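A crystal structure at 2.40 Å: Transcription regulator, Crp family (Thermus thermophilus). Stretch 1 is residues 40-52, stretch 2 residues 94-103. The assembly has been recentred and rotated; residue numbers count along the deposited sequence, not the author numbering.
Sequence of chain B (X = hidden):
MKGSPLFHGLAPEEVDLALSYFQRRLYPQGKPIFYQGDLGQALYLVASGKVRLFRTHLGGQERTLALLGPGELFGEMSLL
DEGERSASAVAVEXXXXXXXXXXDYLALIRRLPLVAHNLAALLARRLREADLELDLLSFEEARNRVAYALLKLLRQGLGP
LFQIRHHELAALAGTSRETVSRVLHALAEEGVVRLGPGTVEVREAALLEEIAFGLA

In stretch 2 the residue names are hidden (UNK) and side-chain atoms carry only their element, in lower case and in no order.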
# COMPACT_ATOMS: atom_id res chain seq x y z
N GLY B 40 4.49 22.57 7.00
CA GLY B 40 4.90 22.71 5.61
C GLY B 40 4.01 23.65 4.81
O GLY B 40 2.78 23.61 4.93
N GLN B 41 4.62 24.49 3.98
CA GLN B 41 3.85 25.44 3.20
C GLN B 41 4.23 25.47 1.72
O GLN B 41 3.82 26.37 0.99
CB GLN B 41 3.93 26.84 3.83
CG GLN B 41 3.21 26.92 5.18
CD GLN B 41 3.10 28.34 5.73
OE1 GLN B 41 3.66 29.28 5.17
NE2 GLN B 41 2.38 28.48 6.83
N ALA B 42 4.98 24.47 1.29
CA ALA B 42 5.45 24.42 -0.10
C ALA B 42 5.77 23.01 -0.59
O ALA B 42 6.15 22.13 0.20
CB ALA B 42 6.68 25.31 -0.26
N LEU B 43 5.62 22.81 -1.90
CA LEU B 43 6.11 21.59 -2.53
C LEU B 43 7.39 21.93 -3.29
O LEU B 43 7.70 23.11 -3.47
CB LEU B 43 5.07 20.98 -3.48
CG LEU B 43 4.50 21.81 -4.63
CD1 LEU B 43 5.42 21.87 -5.86
CD2 LEU B 43 3.12 21.29 -5.01
N TYR B 44 8.11 20.92 -3.74
CA TYR B 44 9.37 21.14 -4.42
C TYR B 44 9.50 20.27 -5.66
O TYR B 44 9.15 19.08 -5.66
CB TYR B 44 10.56 20.86 -3.48
CG TYR B 44 10.58 21.64 -2.18
CD1 TYR B 44 9.94 21.15 -1.05
CD2 TYR B 44 11.24 22.86 -2.09
CE1 TYR B 44 9.95 21.85 0.14
CE2 TYR B 44 11.25 23.58 -0.89
CZ TYR B 44 10.61 23.06 0.22
OH TYR B 44 10.62 23.76 1.41
N LEU B 45 10.02 20.88 -6.72
CA LEU B 45 10.54 20.15 -7.87
C LEU B 45 12.05 20.09 -7.73
O LEU B 45 12.67 21.05 -7.25
CB LEU B 45 10.19 20.90 -9.16
CG LEU B 45 9.11 20.35 -10.09
CD1 LEU B 45 8.17 19.39 -9.36
CD2 LEU B 45 8.35 21.50 -10.71
N VAL B 46 12.66 18.98 -8.13
CA VAL B 46 14.11 18.88 -8.13
C VAL B 46 14.65 19.38 -9.47
O VAL B 46 14.35 18.82 -10.52
CB VAL B 46 14.60 17.44 -7.89
CG1 VAL B 46 16.10 17.33 -8.17
CG2 VAL B 46 14.26 17.00 -6.47
N ALA B 47 15.42 20.47 -9.42
CA ALA B 47 16.06 21.00 -10.62
C ALA B 47 17.39 20.27 -10.91
O ALA B 47 17.72 19.98 -12.06
CB ALA B 47 16.29 22.48 -10.47
N SER B 48 18.14 19.99 -9.85
CA SER B 48 19.39 19.25 -9.96
C SER B 48 19.74 18.63 -8.61
O SER B 48 19.35 19.16 -7.57
CB SER B 48 20.52 20.17 -10.39
OG SER B 48 20.91 21.01 -9.32
N GLY B 49 20.47 17.52 -8.63
CA GLY B 49 20.87 16.85 -7.40
C GLY B 49 20.03 15.62 -7.13
O GLY B 49 19.43 15.04 -8.04
N LYS B 50 19.97 15.22 -5.86
CA LYS B 50 19.26 14.02 -5.46
C LYS B 50 18.69 14.17 -4.06
O LYS B 50 19.38 14.62 -3.13
CB LYS B 50 20.19 12.80 -5.54
CG LYS B 50 19.52 11.45 -5.37
CD LYS B 50 20.51 10.28 -5.56
CE LYS B 50 20.82 10.02 -7.04
NZ LYS B 50 22.18 9.45 -7.25
N VAL B 51 17.43 13.78 -3.89
CA VAL B 51 16.76 13.90 -2.61
C VAL B 51 16.30 12.54 -2.09
O VAL B 51 15.79 11.74 -2.85
CB VAL B 51 15.57 14.86 -2.72
CG1 VAL B 51 14.70 14.81 -1.46
CG2 VAL B 51 16.06 16.28 -2.98
N ARG B 52 16.50 12.27 -0.80
CA ARG B 52 15.93 11.07 -0.22
C ARG B 52 14.80 11.38 0.76
O ARG B 52 14.94 12.24 1.64
CB ARG B 52 16.99 10.21 0.49
CG ARG B 52 16.41 8.96 1.11
CD ARG B 52 17.49 8.04 1.65
NE ARG B 52 18.09 8.59 2.85
CZ ARG B 52 17.84 8.15 4.08
NH1 ARG B 52 16.99 7.14 4.27
NH2 ARG B 52 18.45 8.73 5.12
N UNK B 94 24.51 17.87 -3.67
CA UNK B 94 24.25 19.30 -3.75
C UNK B 94 23.02 19.43 -4.63
O UNK B 94 23.00 18.93 -5.76
c UNK B 94 25.43 20.06 -4.38
o UNK B 94 26.58 19.77 -2.28
c UNK B 94 26.56 20.35 -3.39
o UNK B 94 27.45 21.15 -3.74
N UNK B 95 21.98 20.08 -4.11
CA UNK B 95 20.67 20.04 -4.74
C UNK B 95 20.04 21.42 -4.98
O UNK B 95 20.07 22.30 -4.10
o UNK B 95 20.20 17.79 -3.89
c UNK B 95 19.70 19.13 -3.92
c UNK B 95 18.31 19.12 -4.54
N UNK B 96 19.49 21.60 -6.17
CA UNK B 96 18.69 22.77 -6.47
C UNK B 96 17.22 22.38 -6.52
O UNK B 96 16.81 21.48 -7.25
c UNK B 96 19.10 23.41 -7.79
c UNK B 96 20.40 24.20 -7.70
c UNK B 96 20.71 24.93 -8.98
o UNK B 96 20.83 26.18 -8.94
o UNK B 96 20.84 24.26 -10.03
N UNK B 97 16.44 23.08 -5.70
CA UNK B 97 15.01 22.85 -5.58
C UNK B 97 14.22 24.03 -6.09
O UNK B 97 14.54 25.19 -5.78
c UNK B 97 14.74 21.16 -2.06
c UNK B 97 14.86 20.08 -4.32
c UNK B 97 15.22 21.32 -3.49
c UNK B 97 14.65 22.59 -4.12
N UNK B 98 13.19 23.77 -6.88
CA UNK B 98 12.23 24.80 -7.25
C UNK B 98 11.02 24.65 -6.36
O UNK B 98 10.32 23.64 -6.41
c UNK B 98 13.19 26.62 -9.69
c UNK B 98 12.45 24.71 -11.14
c UNK B 98 11.85 24.70 -8.72
c UNK B 98 12.90 25.11 -9.75
N UNK B 99 10.78 25.66 -5.51
CA UNK B 99 9.73 25.58 -4.51
C UNK B 99 8.47 26.33 -4.91
O UNK B 99 8.54 27.45 -5.45
c UNK B 99 10.24 26.10 -3.18
N UNK B 100 7.32 25.72 -4.66
CA UNK B 100 6.07 26.40 -4.92
C UNK B 100 5.25 26.52 -3.64
O UNK B 100 4.83 25.52 -3.06
c UNK B 100 3.87 26.13 -6.26
c UNK B 100 3.22 25.17 -7.25
c UNK B 100 5.30 25.66 -6.00
c UNK B 100 3.88 27.57 -6.77
N UNK B 101 5.06 27.75 -3.18
CA UNK B 101 4.36 27.97 -1.92
C UNK B 101 2.86 27.88 -2.12
O UNK B 101 2.38 27.87 -3.25
c UNK B 101 7.33 29.21 -1.51
c UNK B 101 8.80 28.79 0.35
c UNK B 101 6.21 29.12 -0.68
c UNK B 101 6.40 28.84 0.66
c UNK B 101 7.70 28.69 1.18
c UNK B 101 8.62 29.05 -0.99
c UNK B 101 4.83 29.25 -1.25
N UNK B 102 2.13 27.76 -1.02
CA UNK B 102 0.71 27.47 -1.09
C UNK B 102 -0.08 28.60 -1.77
O UNK B 102 -0.94 28.34 -2.62
c UNK B 102 -4.04 25.32 1.32
n UNK B 102 -3.61 24.15 0.85
c UNK B 102 0.15 27.16 0.30
n UNK B 102 -5.34 25.55 1.43
n UNK B 102 -3.17 26.26 1.70
c UNK B 102 -1.72 26.15 1.63
c UNK B 102 -1.23 26.57 0.26
N UNK B 103 0.22 29.84 -1.41
CA UNK B 103 -0.47 30.99 -2.00
C UNK B 103 -0.16 31.13 -3.49
O UNK B 103 -1.02 31.55 -4.27
c UNK B 103 -0.61 32.33 0.20
o UNK B 103 -2.98 32.61 0.06
c UNK B 103 -0.14 32.29 -1.25
c UNK B 103 -2.04 31.84 0.37
o UNK B 103 -2.22 30.67 0.80

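Position 94 carries two carbons, the second bearing two oxygens. CA-to-CB points away from stretch 1, and only the backbone comes close: the carbonyl O of 94 is 3.4 Å from G49 CA. A carboxylate on so short a chain is aspartate, D94.

Position 95 has one carbon bearing an oxygen and a carbon. The oxygen accepts a hydrogen bond from K50 N at 3.2 Å, and the methyl lies 3.9 Å from V51 CG2. This is threonine, T95. G49 fits closely here: a CB on it would fall 2.4 Å from T95 OG1.

Position 96 has three carbons, the third bearing two oxygens. One of these oxygens is 3.3 Å from S48 OG, a weak hydrogen bond. The residue is glutamate, E96. Its backbone O accepts from both A47 N (2.8 Å) and S48 N (3.3 Å), while E96 N donates to S48 O (2.8 Å). This double acceptance accompanies a beta bulge, where the register shifts by one.

Position 97 has four carbons, forked at the second. The two branch ends reach Y44 CD2 (3.9 Å) and V46 CG2 (3.8 Å). It is leucine, L97.

Position 98 again has four carbons forked at the second. Its CB is 4.2 Å from L45 CB, and the fork carbon is 4.4 Å from A47 CB. This is leucine, L98. L98 N to L45 O and L45 N to L98 O are both 2.8 Å hydrogen bonds.

Position 99 has a single carbon, 3.6 Å from Y44 CE2. It is alanine, A99.

Position 100 has four carbons forked at the second, with CB 3.8 Å from L43 CD1. It is leucine, L100. L100 N donates to L43 O (2.9 Å), and L43 N to L100 O (3.1 Å).

Position 101 has one carbon, then a six-carbon ring without oxygen. A42 CB sits over one ring face, 3.7 Å from the centroid. It is phenylalanine, F101, at the N-cap position.

Position 102 has three carbons, a nitrogen, then a carbon with two more nitrogens: arginine, R102. Its end leads away; R102 N makes a weak hydrogen bond to Q41 O (3.0 Å).

Position 103 has three carbons, the third with two oxygens, and no contact with stretch 1. It is glutamate, E103.

The contact is an antiparallel strand pair held by backbone hydrogen bonds. A42, Y44 and V46 meet F101, A99 and L97 on one face; L43, L45 and S48 meet L100, L98 and E96 on the other. Apolar packing dominates until the bulge, beyond which polar side chains join in.

Stretch 2 (94-103) DTELLALFRE
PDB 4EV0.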